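Local coordinates for outer membrane protein (Bartonella henselae, PDB 2FI9) that is of unknown function, carries the name of an outer membrane protein and belongs to the DUF498/DUF598 family, here as a single compact alpha/beta chain, at residues I37-S42 with A122-V127; A16-Y21 with R108-L113; P54-I59 with P84-V89. One frame throughout, in Å; residues are numbered along the deposited sequence.

Interaction 1. Residues I37-S42 with A122-V127; sequences IICIPS and ALLFAV
I37 O accepts the backbone N-H of L124 in the shortest polar bond between these two strands, with L124 N 2.7 Å from I37 O. The bond is nearly straight (167° at the hydrogen) and lies almost along the C=O axis. I37 N returns a bond to L124 O at 3.0 Å, and C39 and A122 repeat the exchange, each giving its N-H to the other's carbonyl oxygen. Both are hydrogen-bonded pairs of antiparallel strands. Between them sits the non-hydrogen-bonded pair I38 and L123, whose CA atoms close to 4.4 Å. A122 O is approached twice, by C39 N and by a CA-H...O contact from I38 CA at 3.3 Å.

The alternation of strand residues sorts the side chains onto two faces. On one lie I37, C39, A122 and L124. The CD1 methyls of I37 and L124 touch at 4.0 Å; the first torsion of I37 (chi1 57°) sets CG1 between the backbone N and the carbonyl carbon, and from there CG1 also packs on the L124 methyl. The SG of C39 comes within 4.2 Å of that same L124 CD1. On the other face, I38 and L123 cross obliquely, and L123 CD1 rests against CG1 and CD1 of I38 while also lying 3.7 Å from I37 O.

Helices cover both faces. A106 and F110 of helix 103-115 pack on the I37-C39-A122-L124 side, and V62 of helix 60-64 on I38. All six touching residues are buried. The pair illustrates the core of a layered alpha/beta fold: neighbouring antiparallel inner strands of a mixed five-stranded sheet, sandwiched between helices.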
loop_
_atom_site.group_PDB
_atom_site.type_symbol
_atom_site.label_atom_id
_atom_site.label_comp_id
_atom_site.label_asym_id
_atom_site.label_seq_id
_atom_site.Cartn_x
_atom_site.Cartn_y
_atom_site.Cartn_z
ATOM N N ILE A 37 0.788 3.322 -5.842
ATOM C CA ILE A 37 1.035 1.888 -6.029
ATOM C C ILE A 37 0.404 1.061 -4.927
ATOM O O ILE A 37 0.172 1.539 -3.805
ATOM C CB ILE A 37 2.558 1.541 -6.134
ATOM C CG1 ILE A 37 3.331 2.014 -4.894
ATOM C CG2 ILE A 37 3.140 2.123 -7.403
ATOM C CD1 ILE A 37 4.747 1.439 -4.798
ATOM N N ILE A 38 0.105 -0.177 -5.267
ATOM C CA ILE A 38 -0.258 -1.172 -4.286
ATOM C C ILE A 38 0.794 -2.310 -4.358
ATOM O O ILE A 38 1.214 -2.694 -5.438
ATOM C CB ILE A 38 -1.701 -1.655 -4.516
ATOM C CG1 ILE A 38 -2.271 -2.259 -3.242
ATOM C CG2 ILE A 38 -1.812 -2.621 -5.695
ATOM C CD1 ILE A 38 -3.778 -2.345 -3.283
ATOM N N CYS A 39 1.239 -2.787 -3.202
ATOM C CA CYS A 39 2.302 -3.766 -3.106
ATOM C C CYS A 39 1.728 -4.953 -2.384
ATOM O O CYS A 39 1.409 -4.872 -1.200
ATOM C CB CYS A 39 3.469 -3.206 -2.289
ATOM S SG CYS A 39 4.091 -1.619 -2.865
ATOM N N ILE A 40 1.559 -6.050 -3.100
ATOM C CA ILE A 40 0.909 -7.232 -2.545
ATOM C C ILE A 40 1.743 -8.468 -2.937
ATOM O O ILE A 40 2.671 -8.350 -3.741
ATOM C CB ILE A 40 -0.569 -7.311 -3.010
ATOM C CG1 ILE A 40 -0.647 -7.221 -4.542
ATOM C CG2 ILE A 40 -1.357 -6.178 -2.383
ATOM C CD1 ILE A 40 -2.062 -7.355 -5.110
ATOM N N PRO A 41 1.488 -9.633 -2.315
ATOM C CA PRO A 41 2.338 -10.788 -2.673
ATOM C C PRO A 41 2.502 -11.062 -4.173
ATOM O O PRO A 41 3.579 -11.536 -4.587
ATOM C CB PRO A 41 1.654 -11.954 -1.953
ATOM C CG PRO A 41 1.118 -11.301 -0.730
ATOM C CD PRO A 41 0.546 -9.977 -1.235
ATOM N N SER A 42 1.470 -10.777 -4.979
ATOM C CA SER A 42 1.540 -11.051 -6.437
ATOM C C SER A 42 2.291 -9.968 -7.235
ATOM O O SER A 42 2.529 -10.128 -8.429
ATOM C CB SER A 42 0.143 -11.232 -7.028
ATOM O OG SER A 42 -0.569 -9.998 -7.015
ATOM N N ALA A 122 1.008 -3.060 1.135
ATOM C CA ALA A 122 0.932 -1.605 1.271
ATOM C C ALA A 122 0.142 -0.990 0.125
ATOM O O ALA A 122 0.268 -1.418 -1.022
ATOM C CB ALA A 122 2.335 -1.012 1.311
ATOM N N LEU A 123 -0.680 0.010 0.444
ATOM C CA LEU A 123 -1.309 0.841 -0.550
ATOM C C LEU A 123 -0.706 2.208 -0.349
ATOM O O LEU A 123 -0.815 2.769 0.734
ATOM C CB LEU A 123 -2.819 0.893 -0.313
ATOM C CG LEU A 123 -3.631 1.827 -1.214
ATOM C CD1 LEU A 123 -3.390 1.559 -2.676
ATOM C CD2 LEU A 123 -5.142 1.706 -0.913
ATOM N N LEU A 124 -0.066 2.753 -1.374
ATOM C CA LEU A 124 0.716 3.968 -1.168
ATOM C C LEU A 124 0.298 5.092 -2.106
ATOM O O LEU A 124 0.530 4.998 -3.311
ATOM C CB LEU A 124 2.212 3.663 -1.322
ATOM C CG LEU A 124 2.774 2.511 -0.474
ATOM C CD1 LEU A 124 4.150 2.075 -0.932
ATOM C CD2 LEU A 124 2.842 2.874 1.008
ATOM N N PHE A 125 -0.303 6.149 -1.555
ATOM C CA PHE A 125 -0.592 7.341 -2.341
ATOM C C PHE A 125 0.694 8.086 -2.600
ATOM O O PHE A 125 1.410 8.425 -1.672
ATOM C CB PHE A 125 -1.565 8.247 -1.621
ATOM C CG PHE A 125 -1.961 9.473 -2.406
ATOM C CD1 PHE A 125 -2.816 9.369 -3.501
ATOM C CD2 PHE A 125 -1.515 10.736 -2.021
ATOM C CE1 PHE A 125 -3.197 10.496 -4.213
ATOM C CE2 PHE A 125 -1.919 11.886 -2.724
ATOM C CZ PHE A 125 -2.752 11.763 -3.818
ATOM N N ALA A 126 0.974 8.345 -3.870
ATOM C CA ALA A 126 2.220 8.994 -4.268
ATOM C C ALA A 126 2.154 10.460 -3.908
ATOM O O ALA A 126 1.228 11.150 -4.306
ATOM C CB ALA A 126 2.423 8.849 -5.745
ATOM N N VAL A 127 3.149 10.921 -3.164
ATOM C CA VAL A 127 3.241 12.318 -2.744
ATOM C C VAL A 127 4.286 13.068 -3.558
ATOM O O VAL A 127 5.201 12.467 -4.138
ATOM C CB VAL A 127 3.611 12.468 -1.228
ATOM C CG1 VAL A 127 2.477 12.014 -0.336
ATOM C CG2 VAL A 127 4.872 11.698 -0.892
#

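Interaction 2. Residues A16-Y21 with R108-L113; sequences APIDAY and RTFNVL
N111 grips the backbone of I18 at two points where helix 103-115 packs on the edge strand 18-22 of a three-stranded antiparallel sheet. Its side-chain amide mimics a peptide group, pairing with both the N-H and the C=O of one residue. I18 N donates to N111 OD1 at 2.9 Å, and N111 ND2 donates to I18 O, also at 2.9 Å. The second bond is almost straight (174°), and its acceptor lies in the amide plane of N111, so the two bonds together should fix the rotation of the amide. The CA of P17 adds a contact to OD1 at 3.4 Å. CG1 of I18 packs on CD2 of F110 at 4.2 Å. At the exposed end, Y21 holds CG between its backbone N and carbonyl carbon (chi1 62°), and R108, its chain bent at chi3, makes a weak NH1 bond to Y21 OH, ring and guanidinium planes 62° apart.

Farther out, F110 reaches on to V120 and A122 of the central sheet. Strand 25-28 pairs with strand 18-22, and D19 and A20 both bond to R27 in a classic beta bulge. At the buried end, A16 O meets the edge of the F110 ring in its plane, 3.4 Å from CE2.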
loop_
_atom_site.group_PDB
_atom_site.type_symbol
_atom_site.label_atom_id
_atom_site.label_comp_id
_atom_site.label_asym_id
_atom_site.label_seq_id
_atom_site.Cartn_x
_atom_site.Cartn_y
_atom_site.Cartn_z
ATOM N N ALA A 16 8.947 -5.824 -3.164
ATOM C CA ALA A 16 10.356 -5.417 -3.075
ATOM C C ALA A 16 10.420 -4.240 -2.116
ATOM O O ALA A 16 9.435 -3.536 -1.965
ATOM C CB ALA A 16 10.874 -4.992 -4.446
ATOM N N PRO A 17 11.578 -4.000 -1.475
ATOM C CA PRO A 17 11.621 -2.746 -0.706
ATOM C C PRO A 17 11.354 -1.547 -1.617
ATOM O O PRO A 17 11.732 -1.567 -2.798
ATOM C CB PRO A 17 13.058 -2.688 -0.171
ATOM C CG PRO A 17 13.607 -4.070 -0.328
ATOM C CD PRO A 17 12.809 -4.791 -1.367
ATOM N N ILE A 18 10.691 -0.532 -1.077
ATOM C CA ILE A 18 10.477 0.719 -1.794
ATOM C C ILE A 18 11.653 1.627 -1.432
ATOM O O ILE A 18 11.780 2.063 -0.277
ATOM C CB ILE A 18 9.111 1.370 -1.425
ATOM C CG1 ILE A 18 7.937 0.422 -1.693
ATOM C CG2 ILE A 18 8.912 2.713 -2.147
ATOM C CD1 ILE A 18 7.941 -0.280 -3.033
ATOM N N ASP A 19 12.503 1.894 -2.423
ATOM C CA ASP A 19 13.765 2.610 -2.208
ATOM C C ASP A 19 13.633 4.133 -2.117
ATOM O O ASP A 19 14.545 4.796 -1.626
ATOM C CB ASP A 19 14.788 2.218 -3.281
ATOM C CG ASP A 19 15.063 0.728 -3.284
ATOM O OD1 ASP A 19 15.100 0.131 -2.189
ATOM O OD2 ASP A 19 15.224 0.146 -4.370
ATOM N N ALA A 20 12.515 4.678 -2.594
ATOM C CA ALA A 20 12.286 6.120 -2.567
ATOM C C ALA A 20 10.818 6.438 -2.784
ATOM O O ALA A 20 10.079 5.636 -3.364
ATOM C CB ALA A 20 13.133 6.827 -3.609
ATOM N N TYR A 21 10.402 7.598 -2.275
ATOM C CA TYR A 21 9.086 8.163 -2.548
ATOM C C TYR A 21 9.303 9.664 -2.741
ATOM O O TYR A 21 10.415 10.176 -2.529
ATOM C CB TYR A 21 8.105 7.873 -1.400
ATOM C CG TYR A 21 8.512 8.473 -0.068
ATOM C CD1 TYR A 21 7.996 9.693 0.350
ATOM C CD2 TYR A 21 9.428 7.824 0.766
ATOM C CE1 TYR A 21 8.377 10.265 1.573
ATOM C CE2 TYR A 21 9.812 8.386 1.988
ATOM C CZ TYR A 21 9.288 9.595 2.378
ATOM O OH TYR A 21 9.648 10.156 3.581
ATOM N N ARG A 108 8.427 3.269 5.062
ATOM C CA ARG A 108 9.468 2.851 5.991
ATOM C C ARG A 108 9.038 1.627 6.773
ATOM O O ARG A 108 9.838 0.714 6.967
ATOM C CB ARG A 108 9.835 3.987 6.941
ATOM C CG ARG A 108 10.601 5.105 6.257
ATOM C CD ARG A 108 11.021 6.178 7.246
ATOM N NE ARG A 108 9.884 6.928 7.795
ATOM C CZ ARG A 108 9.406 8.064 7.284
ATOM N NH1 ARG A 108 9.946 8.592 6.190
ATOM N NH2 ARG A 108 8.387 8.672 7.869
ATOM N N THR A 109 7.762 1.600 7.162
ATOM C CA THR A 109 7.171 0.494 7.913
ATOM C C THR A 109 7.013 -0.742 7.040
ATOM O O THR A 109 7.313 -1.849 7.487
ATOM C CB THR A 109 5.782 0.856 8.522
ATOM O OG1 THR A 109 5.885 2.037 9.325
ATOM C CG2 THR A 109 5.268 -0.268 9.393
ATOM N N PHE A 110 6.523 -0.556 5.811
ATOM C CA PHE A 110 6.471 -1.650 4.832
ATOM C C PHE A 110 7.832 -2.324 4.647
ATOM O O PHE A 110 7.928 -3.552 4.676
ATOM C CB PHE A 110 5.967 -1.165 3.473
ATOM C CG PHE A 110 5.976 -2.236 2.412
ATOM C CD1 PHE A 110 5.012 -3.244 2.416
ATOM C CD2 PHE A 110 6.973 -2.264 1.423
ATOM C CE1 PHE A 110 5.013 -4.246 1.449
ATOM C CE2 PHE A 110 6.983 -3.284 0.429
ATOM C CZ PHE A 110 6.008 -4.272 0.444
ATOM N N ASN A 111 8.875 -1.521 4.442
ATOM C CA ASN A 111 10.213 -2.057 4.211
ATOM C C ASN A 111 10.663 -2.928 5.372
ATOM O O ASN A 111 11.185 -4.026 5.160
ATOM C CB ASN A 111 11.217 -0.929 3.954
ATOM C CG ASN A 111 11.050 -0.303 2.582
ATOM O OD1 ASN A 111 10.319 -0.815 1.735
ATOM N ND2 ASN A 111 11.752 0.797 2.346
ATOM N N VAL A 112 10.428 -2.441 6.593
ATOM C CA VAL A 112 10.862 -3.131 7.797
ATOM C C VAL A 112 10.125 -4.465 7.933
ATOM O O VAL A 112 10.759 -5.516 8.099
ATOM C CB VAL A 112 10.675 -2.240 9.060
ATOM C CG1 VAL A 112 10.671 -3.089 10.329
ATOM C CG2 VAL A 112 11.779 -1.174 9.126
ATOM N N LEU A 113 8.801 -4.430 7.817
ATOM C CA LEU A 113 7.992 -5.638 7.930
ATOM C C LEU A 113 8.265 -6.638 6.808
ATOM O O LEU A 113 8.257 -7.861 7.033
ATOM C CB LEU A 113 6.503 -5.292 7.973
ATOM C CG LEU A 113 6.010 -4.500 9.186
ATOM C CD1 LEU A 113 4.568 -4.138 8.962
ATOM C CD2 LEU A 113 6.159 -5.323 10.458
#

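Interaction 3. Residues P54-I59 with P84-V89; sequences PTQEDI and PEELRV
P54 opens the contact by placing its ring and its carbonyl oxygen against one methyl of L87: CG lies 3.7 Å from L87 CD2, and P54 O is nearer still, at 3.4 Å. The same oxygen also meets CG of P84, the residue at the N-cap of helix 85-93.

T55 points its CB away from the helix and spends its polar groups within its own segment. Its OG1 accepts from D58 N in an ST motif, and T55 N donates to D58 OD2 at 2.9 Å, met from above the carboxylate plane. These two bonds close the turn next to which Q56 and I59 face the helix.

Q56 gives the other methyl of L87 its neighbours, with backbone N and CG each 3.8 Å from CD1. Beyond CG the chain is extended and carries NE2 to 3.4 Å from E86 CB.

I59 completes the surround. Chi1 66° sets CG1 between the backbone N and the carbonyl carbon, and chi2 156° extends the chain to CD1, 4.0 Å from L87 CG.

No hydrogen bond crosses between the segments. The junction is van der Waals packing, largely around one buried leucine, with P54 O and Q56 NE2 also against carbon, and P54 and I59 touch L123 behind it: the first turn of a helix docked through a connecting loop onto the central sheet of an alpha/beta fold.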
loop_
_atom_site.group_PDB
_atom_site.type_symbol
_atom_site.label_atom_id
_atom_site.label_comp_id
_atom_site.label_asym_id
_atom_site.label_seq_id
_atom_site.Cartn_x
_atom_site.Cartn_y
_atom_site.Cartn_z
ATOM N N PRO A 54 -8.218 6.033 0.196
ATOM C CA PRO A 54 -8.486 4.933 -0.708
ATOM C C PRO A 54 -9.974 4.653 -0.859
ATOM O O PRO A 54 -10.763 4.938 0.055
ATOM C CB PRO A 54 -7.793 3.741 -0.042
ATOM C CG PRO A 54 -7.622 4.095 1.341
ATOM C CD PRO A 54 -7.606 5.588 1.461
ATOM N N THR A 55 -10.336 4.124 -2.023
ATOM C CA THR A 55 -11.696 3.711 -2.307
ATOM C C THR A 55 -11.777 2.187 -2.225
ATOM O O THR A 55 -10.755 1.503 -2.071
ATOM C CB THR A 55 -12.135 4.161 -3.714
ATOM O OG1 THR A 55 -11.377 3.445 -4.694
ATOM C CG2 THR A 55 -11.907 5.652 -3.901
ATOM N N GLN A 56 -12.995 1.659 -2.323
ATOM C CA GLN A 56 -13.202 0.215 -2.367
ATOM C C GLN A 56 -12.436 -0.431 -3.526
ATOM O O GLN A 56 -11.762 -1.444 -3.332
ATOM C CB GLN A 56 -14.705 -0.096 -2.386
ATOM C CG GLN A 56 -15.389 0.437 -1.109
ATOM C CD GLN A 56 -16.912 0.430 -1.139
ATOM O OE1 GLN A 56 -17.536 -0.411 -1.794
ATOM N NE2 GLN A 56 -17.515 1.360 -0.397
ATOM N N GLU A 57 -12.495 0.177 -4.711
ATOM C CA GLU A 57 -11.688 -0.258 -5.861
ATOM C C GLU A 57 -10.187 -0.290 -5.573
ATOM O O GLU A 57 -9.482 -1.250 -5.931
ATOM C CB GLU A 57 -11.902 0.680 -7.037
ATOM C CG GLU A 57 -12.955 0.240 -8.016
ATOM C CD GLU A 57 -12.694 0.801 -9.411
ATOM O OE1 GLU A 57 -13.610 0.714 -10.264
ATOM O OE2 GLU A 57 -11.581 1.333 -9.656
ATOM N N ASP A 58 -9.689 0.768 -4.947
ATOM C CA ASP A 58 -8.271 0.860 -4.623
ATOM C C ASP A 58 -7.737 -0.370 -3.906
ATOM O O ASP A 58 -6.583 -0.769 -4.124
ATOM C CB ASP A 58 -7.978 2.105 -3.792
ATOM C CG ASP A 58 -8.109 3.366 -4.591
ATOM O OD1 ASP A 58 -8.122 3.281 -5.836
ATOM O OD2 ASP A 58 -8.209 4.448 -3.987
ATOM N N ILE A 59 -8.566 -0.950 -3.040
ATOM C CA ILE A 59 -8.116 -2.050 -2.191
ATOM C C ILE A 59 -8.588 -3.429 -2.695
ATOM O O ILE A 59 -8.330 -4.455 -2.064
ATOM C CB ILE A 59 -8.516 -1.837 -0.695
ATOM C CG1 ILE A 59 -10.041 -1.892 -0.512
ATOM C CG2 ILE A 59 -7.939 -0.520 -0.157
ATOM C CD1 ILE A 59 -10.474 -2.277 0.903
ATOM N N PRO A 84 -11.925 5.129 5.763
ATOM C CA PRO A 84 -13.381 5.241 5.699
ATOM C C PRO A 84 -14.058 3.982 6.238
ATOM O O PRO A 84 -13.514 2.876 6.120
ATOM C CB PRO A 84 -13.668 5.393 4.200
ATOM C CG PRO A 84 -12.367 5.815 3.579
ATOM C CD PRO A 84 -11.287 5.261 4.437
ATOM N N GLU A 85 -15.238 4.167 6.804
ATOM C CA GLU A 85 -16.029 3.111 7.436
ATOM C C GLU A 85 -16.202 1.874 6.528
ATOM O O GLU A 85 -16.018 0.736 6.960
ATOM C CB GLU A 85 -17.388 3.700 7.845
ATOM C CG GLU A 85 -18.366 2.732 8.499
ATOM C CD GLU A 85 -19.641 3.418 8.975
ATOM O OE1 GLU A 85 -19.779 4.649 8.804
ATOM O OE2 GLU A 85 -20.521 2.730 9.529
ATOM N N GLU A 86 -16.566 2.121 5.277
ATOM C CA GLU A 86 -16.788 1.084 4.278
ATOM C C GLU A 86 -15.566 0.176 4.092
ATOM O O GLU A 86 -15.697 -1.041 3.981
ATOM C CB GLU A 86 -17.154 1.739 2.943
ATOM C CG GLU A 86 -18.472 2.515 2.959
ATOM C CD GLU A 86 -18.382 3.955 3.528
ATOM O OE1 GLU A 86 -17.342 4.395 4.079
ATOM O OE2 GLU A 86 -19.410 4.662 3.424
ATOM N N LEU A 87 -14.381 0.775 4.074
ATOM C CA LEU A 87 -13.135 0.037 3.907
ATOM C C LEU A 87 -12.750 -0.725 5.170
ATOM O O LEU A 87 -12.195 -1.812 5.090
ATOM C CB LEU A 87 -12.009 0.999 3.504
ATOM C CG LEU A 87 -11.920 1.286 2.001
ATOM C CD1 LEU A 87 -13.065 2.114 1.459
ATOM C CD2 LEU A 87 -10.585 1.950 1.672
ATOM N N ARG A 88 -13.030 -0.136 6.332
ATOM C CA ARG A 88 -12.751 -0.792 7.609
ATOM C C ARG A 88 -13.525 -2.104 7.705
ATOM O O ARG A 88 -12.953 -3.129 8.074
ATOM C CB ARG A 88 -13.072 0.138 8.796
ATOM C CG ARG A 88 -12.173 1.396 8.848
ATOM C CD ARG A 88 -12.261 2.143 10.160
ATOM N NE ARG A 88 -13.625 2.428 10.588
ATOM C CZ ARG A 88 -14.226 3.615 10.483
ATOM N NH1 ARG A 88 -13.583 4.660 9.955
ATOM N NH2 ARG A 88 -15.479 3.770 10.918
ATOM N N VAL A 89 -14.812 -2.063 7.340
ATOM C CA VAL A 89 -15.662 -3.259 7.256
ATOM C C VAL A 89 -15.110 -4.328 6.299
ATOM O O VAL A 89 -14.948 -5.482 6.692
ATOM C CB VAL A 89 -17.119 -2.888 6.874
ATOM C CG1 VAL A 89 -17.996 -4.127 6.709
ATOM C CG2 VAL A 89 -17.713 -1.985 7.954
#

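Overall arrangement
Interaction 1 lies near the middle of the chain, and the other two flank it on opposite sides of the chain's centre. Centre to centre, interaction 2 is about 10 Å from it and interaction 3 about 14 Å, whereas interactions 2 and 3 stay about 13 Å apart at their nearest atoms. The central sheet lies between them and touches both: I37 CD1 packs on I18 CD1 and V127 on Y21, while on the other side I38 CD1 meets D58 O. Along the chain the segments of interactions 1 and 2 alternate, and both segments of interaction 3 fall between 42 and 122. Distant parts of the sequence are thus tied into one compact, layered domain.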